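Long-range contacts in pyruvate carboxylase n-terminal domain (Aquifex aeolicus, PDB 1ULZ), which is the biotin carboxylase subunit of pyruvate carboxylase, built around an ATP-grasp domain flanked by a Rossmann-like N-terminal domain and a C-terminal domain: residues K328-A333 with I389-T394; V129-D134 with N282-E287. The protein carries 1 engineered substitution. All blocks are in the same frame, centred on the assembly; numbering follows the deposited sequence.

Along the chain the two contacts come in series: contact 2 closes before contact 1 opens. Their centres lie 30 Å apart and their nearest atoms about 12 Å apart, so they do not touch. Both reach the same antiparallel sheet. Contact 2 brings the loop after helix 115-124 to strand 283-289, an outermost strand of that sheet within the chain. Contact 1 joins the ends of strands 332-339 and 384-392, near the other side of the sheet. The sheet thus runs from the ATP-grasp part into the C-terminal part; contact 1 is a strand pairing inside it, whereas contact 2 lays a loop beside its edge strand.

Contact 1: residues K328-A333 with I389-T394; sequences KFNGYA and ITWAPT
The indole of Trp391 meets Asn330 and Ala333 edge-on. Asn330 O lies 5° out of the ring plane and accepts a hydrogen bond from Trp391 NE1 at 2.8 Å, while Ala333 CB approaches the rim 4.4 Å from Trp391 CD1. Over one face sits Pro393 N, offset toward the rim. With CG anti to the backbone N (chi1 176°), the indole of Trp391 reaches along its own strand toward Asn330. The Asn330 side chain crosses it at about a right angle, ND2 being 3.5 Å from Trp391 CZ2 and the amide plane turned 49° from the ring. Pro393 O lies at the edge of the Tyr332 ring, and Tyr332 CD1 comes 3.8 Å from Thr394 C.

These side chains flank a short antiparallel ladder. Tyr332 and Ala392 form a hydrogen-bonded pair, with Tyr332 N to Ala392 O at 2.8 Å and Ala392 N to Tyr332 O at 3.0 Å. Ala333 and Trp391 follow as a non-hydrogen-bonded pair, where a CA-H...O contact joins Ala333 CA to Thr390 O at 3.2 Å. Just before the ladder, Gly331 adopts a positive phi, and its CA is 3.4 Å from Ala392 O. The ladder joins the start of strand 332-339 to the end of strand 384-392 in the large antiparallel sheet. Thr394 takes the N-cap position of helix 395-407, its OG1 hydrogen-bonded to the carboxylate (OE2) of Glu397. That helix packs on Ala392, whereas Met301 of helix 296-303 covers the sheet face bearing Ala333 and Trp391.

Contact 2: residues V129-D134 with N282-E287; sequences VVPGSD and NLYFIE
Val130 and Tyr284 make the tight part of this contact. Val130 CG2 lies 3.5 Å from Tyr284 CB and 3.8 Å from Tyr284 CG, so the methyl presses on the root of the tyrosine side chain and the two side chains cross at about a right angle. The first torsion of Val130 places that methyl: CG1 is anti to the backbone N (chi1 175°), which puts CG2 beside the N, on the flank nearest the tyrosine. Further along the ring, Val129 O stands at the edge in the ring plane, 3.6 Å from Tyr284 CD2, and Pro131 CD comes within 3.9 Å of Tyr284 CE2. One side of the tyrosine is therefore followed by three consecutive residues of the loop. At the tip, the hydroxyl is hydrogen-bonded to Asp278, which should limit swinging of the ring.

Toward Phe285 the fit is looser. The bond from CA to CB of Val129 points away from the strand, and CG1 meets Phe285 CB only at 4.4 Å. The two backbones run near each other, but with no direct hydrogen bond between the segments. A water lies between them, 2.9 Å from Phe285 O, to which it donates; its other link, to Val130 N, is too short to be trusted.

The contact lies at the surface of the ATP-grasp part, where the loop between helices 115-124 and 140-150 runs beside strand 283-289. Helix 115-124 touches both Val129 and Phe285. On the strand side, Val130 also rests on Ile276 of strand 269-277, and from Val130 onward the loop lies against strand 196-200: Val130 touches Glu199 and Lys200, and Pro131 and Ser133 make backbone hydrogen bonds with Lys200 and Leu198.

Contact 1: residues K328-A333 with I389-T394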
loop_
_atom_site.group_PDB
_atom_site.type_symbol
_atom_site.label_atom_id
_atom_site.label_comp_id
_atom_site.label_asym_id
_atom_site.label_seq_id
_atom_site.Cartn_x
_atom_site.Cartn_y
_atom_site.Cartn_z
ATOM N N LYS A 328 12.382 13.483 -4.198
ATOM C CA LYS A 328 12.690 13.364 -2.777
ATOM C C LYS A 328 12.749 11.902 -2.343
ATOM O O LYS A 328 12.154 11.027 -2.973
ATOM C CB LYS A 328 11.638 14.093 -1.936
ATOM C CG LYS A 328 11.436 15.553 -2.302
ATOM C CD LYS A 328 12.720 16.356 -2.184
ATOM C CE LYS A 328 12.441 17.831 -2.442
ATOM N NZ LYS A 328 13.697 18.633 -2.568
ATOM N N PHE A 329 13.464 11.650 -1.252
ATOM C CA PHE A 329 13.624 10.301 -0.724
ATOM C C PHE A 329 13.109 10.266 0.702
ATOM O O PHE A 329 13.749 10.767 1.627
ATOM C CB PHE A 329 15.095 9.905 -0.804
ATOM C CG PHE A 329 15.633 9.917 -2.206
ATOM C CD1 PHE A 329 15.312 8.903 -3.094
ATOM C CD2 PHE A 329 16.388 10.988 -2.664
ATOM C CE1 PHE A 329 15.732 8.956 -4.417
ATOM C CE2 PHE A 329 16.810 11.048 -3.983
ATOM C CZ PHE A 329 16.479 10.032 -4.860
ATOM N N ASN A 330 11.940 9.659 0.862
ATOM C CA ASN A 330 11.267 9.576 2.147
ATOM C C ASN A 330 11.183 8.149 2.701
ATOM O O ASN A 330 10.587 7.263 2.088
ATOM C CB ASN A 330 9.867 10.189 1.993
ATOM C CG ASN A 330 9.010 10.024 3.230
ATOM O OD1 ASN A 330 9.454 10.281 4.351
ATOM N ND2 ASN A 330 7.763 9.608 3.030
ATOM N N GLY A 331 11.796 7.936 3.862
ATOM C CA GLY A 331 11.779 6.626 4.484
ATOM C C GLY A 331 12.491 5.528 3.710
ATOM O O GLY A 331 13.250 5.795 2.773
ATOM N N TYR A 332 12.237 4.284 4.109
ATOM C CA TYR A 332 12.844 3.123 3.471
ATOM C C TYR A 332 11.835 2.066 3.053
ATOM O O TYR A 332 10.813 1.858 3.716
ATOM C CB TYR A 332 13.863 2.472 4.406
ATOM C CG TYR A 332 15.010 3.378 4.762
ATOM C CD1 TYR A 332 14.888 4.318 5.776
ATOM C CD2 TYR A 332 16.211 3.311 4.062
ATOM C CE1 TYR A 332 15.933 5.165 6.088
ATOM C CE2 TYR A 332 17.260 4.153 4.364
ATOM C CZ TYR A 332 17.114 5.077 5.378
ATOM O OH TYR A 332 18.152 5.919 5.682
ATOM N N ALA A 333 12.139 1.393 1.951
ATOM C CA ALA A 333 11.280 0.338 1.442
ATOM C C ALA A 333 12.100 -0.925 1.237
ATOM O O ALA A 333 13.251 -0.871 0.796
ATOM C CB ALA A 333 10.640 0.761 0.126
ATOM N N ILE A 389 6.425 -5.900 -0.566
ATOM C CA ILE A 389 7.164 -4.669 -0.319
ATOM C C ILE A 389 6.583 -3.906 0.871
ATOM O O ILE A 389 5.370 -3.705 0.953
ATOM C CB ILE A 389 7.122 -3.740 -1.559
ATOM C CG1 ILE A 389 7.578 -4.499 -2.803
ATOM C CG2 ILE A 389 8.006 -2.517 -1.331
ATOM C CD1 ILE A 389 6.450 -4.930 -3.695
ATOM N N THR A 390 7.448 -3.490 1.791
ATOM C CA THR A 390 7.013 -2.737 2.964
ATOM C C THR A 390 7.758 -1.408 3.069
ATOM O O THR A 390 8.954 -1.328 2.779
ATOM C CB THR A 390 7.244 -3.524 4.283
ATOM O OG1 THR A 390 8.637 -3.845 4.425
ATOM C CG2 THR A 390 6.411 -4.802 4.297
ATOM N N TRP A 391 7.040 -0.365 3.476
ATOM C CA TRP A 391 7.634 0.961 3.640
ATOM C C TRP A 391 7.468 1.445 5.081
ATOM O O TRP A 391 6.463 1.157 5.725
ATOM C CB TRP A 391 6.966 1.974 2.703
ATOM C CG TRP A 391 7.487 3.362 2.905
ATOM C CD1 TRP A 391 8.543 3.941 2.260
ATOM C CD2 TRP A 391 7.062 4.304 3.902
ATOM N NE1 TRP A 391 8.807 5.177 2.798
ATOM C CE2 TRP A 391 7.915 5.422 3.809
ATOM C CE3 TRP A 391 6.050 4.304 4.869
ATOM C CZ2 TRP A 391 7.786 6.531 4.646
ATOM C CZ3 TRP A 391 5.924 5.402 5.699
ATOM C CH2 TRP A 391 6.788 6.500 5.583
ATOM N N ALA A 392 8.455 2.189 5.573
ATOM C CA ALA A 392 8.430 2.745 6.927
ATOM C C ALA A 392 9.388 3.938 6.985
ATOM O O ALA A 392 10.287 4.053 6.157
ATOM C CB ALA A 392 8.840 1.679 7.952
ATOM N N PRO A 393 9.208 4.837 7.970
ATOM C CA PRO A 393 10.041 6.034 8.152
ATOM C C PRO A 393 11.525 5.771 8.414
ATOM O O PRO A 393 12.386 6.558 8.014
ATOM C CB PRO A 393 9.380 6.739 9.339
ATOM C CG PRO A 393 7.955 6.299 9.250
ATOM C CD PRO A 393 8.089 4.836 8.926
ATOM N N THR A 394 11.817 4.671 9.095
ATOM C CA THR A 394 13.193 4.325 9.426
ATOM C C THR A 394 13.527 2.884 9.073
ATOM O O THR A 394 12.640 2.041 8.932
ATOM C CB THR A 394 13.456 4.510 10.923
ATOM O OG1 THR A 394 12.621 3.610 11.663
ATOM C CG2 THR A 394 13.161 5.936 11.343
#

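Contact 2: residues V129-D134 with N282-E287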
loop_
_atom_site.group_PDB
_atom_site.type_symbol
_atom_site.label_atom_id
_atom_site.label_comp_id
_atom_site.label_asym_id
_atom_site.label_seq_id
_atom_site.Cartn_x
_atom_site.Cartn_y
_atom_site.Cartn_z
ATOM N N VAL A 129 34.349 3.262 -13.558
ATOM C CA VAL A 129 34.359 1.827 -13.774
ATOM C C VAL A 129 35.510 1.266 -12.948
ATOM O O VAL A 129 36.354 2.025 -12.468
ATOM C CB VAL A 129 34.586 1.487 -15.265
ATOM C CG1 VAL A 129 33.487 2.114 -16.110
ATOM C CG2 VAL A 129 35.950 1.988 -15.712
ATOM N N VAL A 130 35.547 -0.050 -12.769
ATOM C CA VAL A 130 36.616 -0.656 -11.989
ATOM C C VAL A 130 37.941 -0.455 -12.726
ATOM O O VAL A 130 38.089 -0.858 -13.875
ATOM C CB VAL A 130 36.373 -2.168 -11.774
ATOM C CG1 VAL A 130 37.566 -2.793 -11.071
ATOM C CG2 VAL A 130 35.114 -2.381 -10.950
ATOM N N PRO A 131 38.918 0.186 -12.071
ATOM C CA PRO A 131 40.217 0.421 -12.708
ATOM C C PRO A 131 41.028 -0.857 -12.900
ATOM O O PRO A 131 40.884 -1.818 -12.152
ATOM C CB PRO A 131 40.888 1.418 -11.767
ATOM C CG PRO A 131 40.332 1.037 -10.425
ATOM C CD PRO A 131 38.866 0.794 -10.729
ATOM N N GLY A 132 41.872 -0.862 -13.920
ATOM C CA GLY A 132 42.687 -2.028 -14.199
ATOM C C GLY A 132 43.647 -1.736 -15.330
ATOM O O GLY A 132 43.866 -0.574 -15.680
ATOM N N SER A 133 44.218 -2.780 -15.912
ATOM C CA SER A 133 45.165 -2.603 -17.000
ATOM C C SER A 133 44.479 -2.208 -18.302
ATOM O O SER A 133 43.356 -2.621 -18.578
ATOM C CB SER A 133 45.970 -3.887 -17.211
ATOM O OG SER A 133 45.109 -4.985 -17.438
ATOM N N ASP A 134 45.168 -1.399 -19.097
ATOM C CA ASP A 134 44.655 -0.950 -20.387
ATOM C C ASP A 134 45.034 -2.035 -21.393
ATOM O O ASP A 134 45.877 -1.825 -22.266
ATOM C CB ASP A 134 45.317 0.380 -20.769
ATOM C CG ASP A 134 44.864 0.886 -22.118
ATOM O OD1 ASP A 134 45.454 1.869 -22.620
ATOM O OD2 ASP A 134 43.913 0.301 -22.676
ATOM N N ASN A 282 32.254 3.661 -2.570
ATOM C CA ASN A 282 32.622 4.089 -3.917
ATOM C C ASN A 282 31.956 3.146 -4.914
ATOM O O ASN A 282 31.950 1.932 -4.718
ATOM C CB ASN A 282 34.143 4.048 -4.096
ATOM C CG ASN A 282 34.847 5.126 -3.303
ATOM O OD1 ASN A 282 34.691 6.318 -3.579
ATOM N ND2 ASN A 282 35.621 4.718 -2.301
ATOM N N LEU A 283 31.400 3.704 -5.986
ATOM C CA LEU A 283 30.717 2.896 -6.991
ATOM C C LEU A 283 31.504 2.721 -8.282
ATOM O O LEU A 283 32.267 3.595 -8.683
ATOM C CB LEU A 283 29.353 3.508 -7.330
ATOM C CG LEU A 283 28.422 3.850 -6.166
ATOM C CD1 LEU A 283 27.061 4.268 -6.707
ATOM C CD2 LEU A 283 28.277 2.649 -5.253
ATOM N N TYR A 284 31.294 1.578 -8.928
ATOM C CA TYR A 284 31.944 1.257 -10.191
ATOM C C TYR A 284 30.884 0.625 -11.101
ATOM O O TYR A 284 30.283 -0.392 -10.755
ATOM C CB TYR A 284 33.099 0.277 -9.975
ATOM C CG TYR A 284 34.059 0.668 -8.872
ATOM C CD1 TYR A 284 33.804 0.324 -7.547
ATOM C CD2 TYR A 284 35.234 1.356 -9.155
ATOM C CE1 TYR A 284 34.691 0.643 -6.539
ATOM C CE2 TYR A 284 36.130 1.683 -8.149
ATOM C CZ TYR A 284 35.856 1.322 -6.844
ATOM O OH TYR A 284 36.752 1.624 -5.839
ATOM N N PHE A 285 30.658 1.236 -12.258
ATOM C CA PHE A 285 29.660 0.753 -13.209
ATOM C C PHE A 285 29.970 -0.629 -13.765
ATOM O O PHE A 285 31.107 -0.928 -14.122
ATOM C CB PHE A 285 29.506 1.760 -14.351
ATOM C CG PHE A 285 28.579 1.311 -15.445
ATOM C CD1 PHE A 285 29.040 0.515 -16.482
ATOM C CD2 PHE A 285 27.250 1.697 -15.444
ATOM C CE1 PHE A 285 28.192 0.115 -17.503
ATOM C CE2 PHE A 285 26.393 1.301 -16.462
ATOM C CZ PHE A 285 26.863 0.511 -17.493
ATOM N N ILE A 286 28.936 -1.465 -13.831
ATOM C CA ILE A 286 29.051 -2.829 -14.334
ATOM C C ILE A 286 28.276 -3.011 -15.636
ATOM O O ILE A 286 28.821 -3.500 -16.628
ATOM C CB ILE A 286 28.504 -3.847 -13.311
ATOM C CG1 ILE A 286 29.346 -3.821 -12.033
ATOM C CG2 ILE A 286 28.501 -5.240 -13.924
ATOM C CD1 ILE A 286 30.789 -4.225 -12.247
ATOM N N GLU A 287 26.998 -2.631 -15.622
ATOM C CA GLU A 287 26.148 -2.752 -16.800
ATOM C C GLU A 287 24.817 -2.033 -16.609
ATOM O O GLU A 287 24.498 -1.566 -15.515
ATOM C CB GLU A 287 25.871 -4.221 -17.112
ATOM C CG GLU A 287 24.979 -4.902 -16.087
ATOM C CD GLU A 287 24.720 -6.349 -16.435
ATOM O OE1 GLU A 287 24.335 -6.608 -17.597
ATOM O OE2 GLU A 287 24.896 -7.224 -15.557
HETATM O O HOH W 1 33.983 -1.545 -13.921
#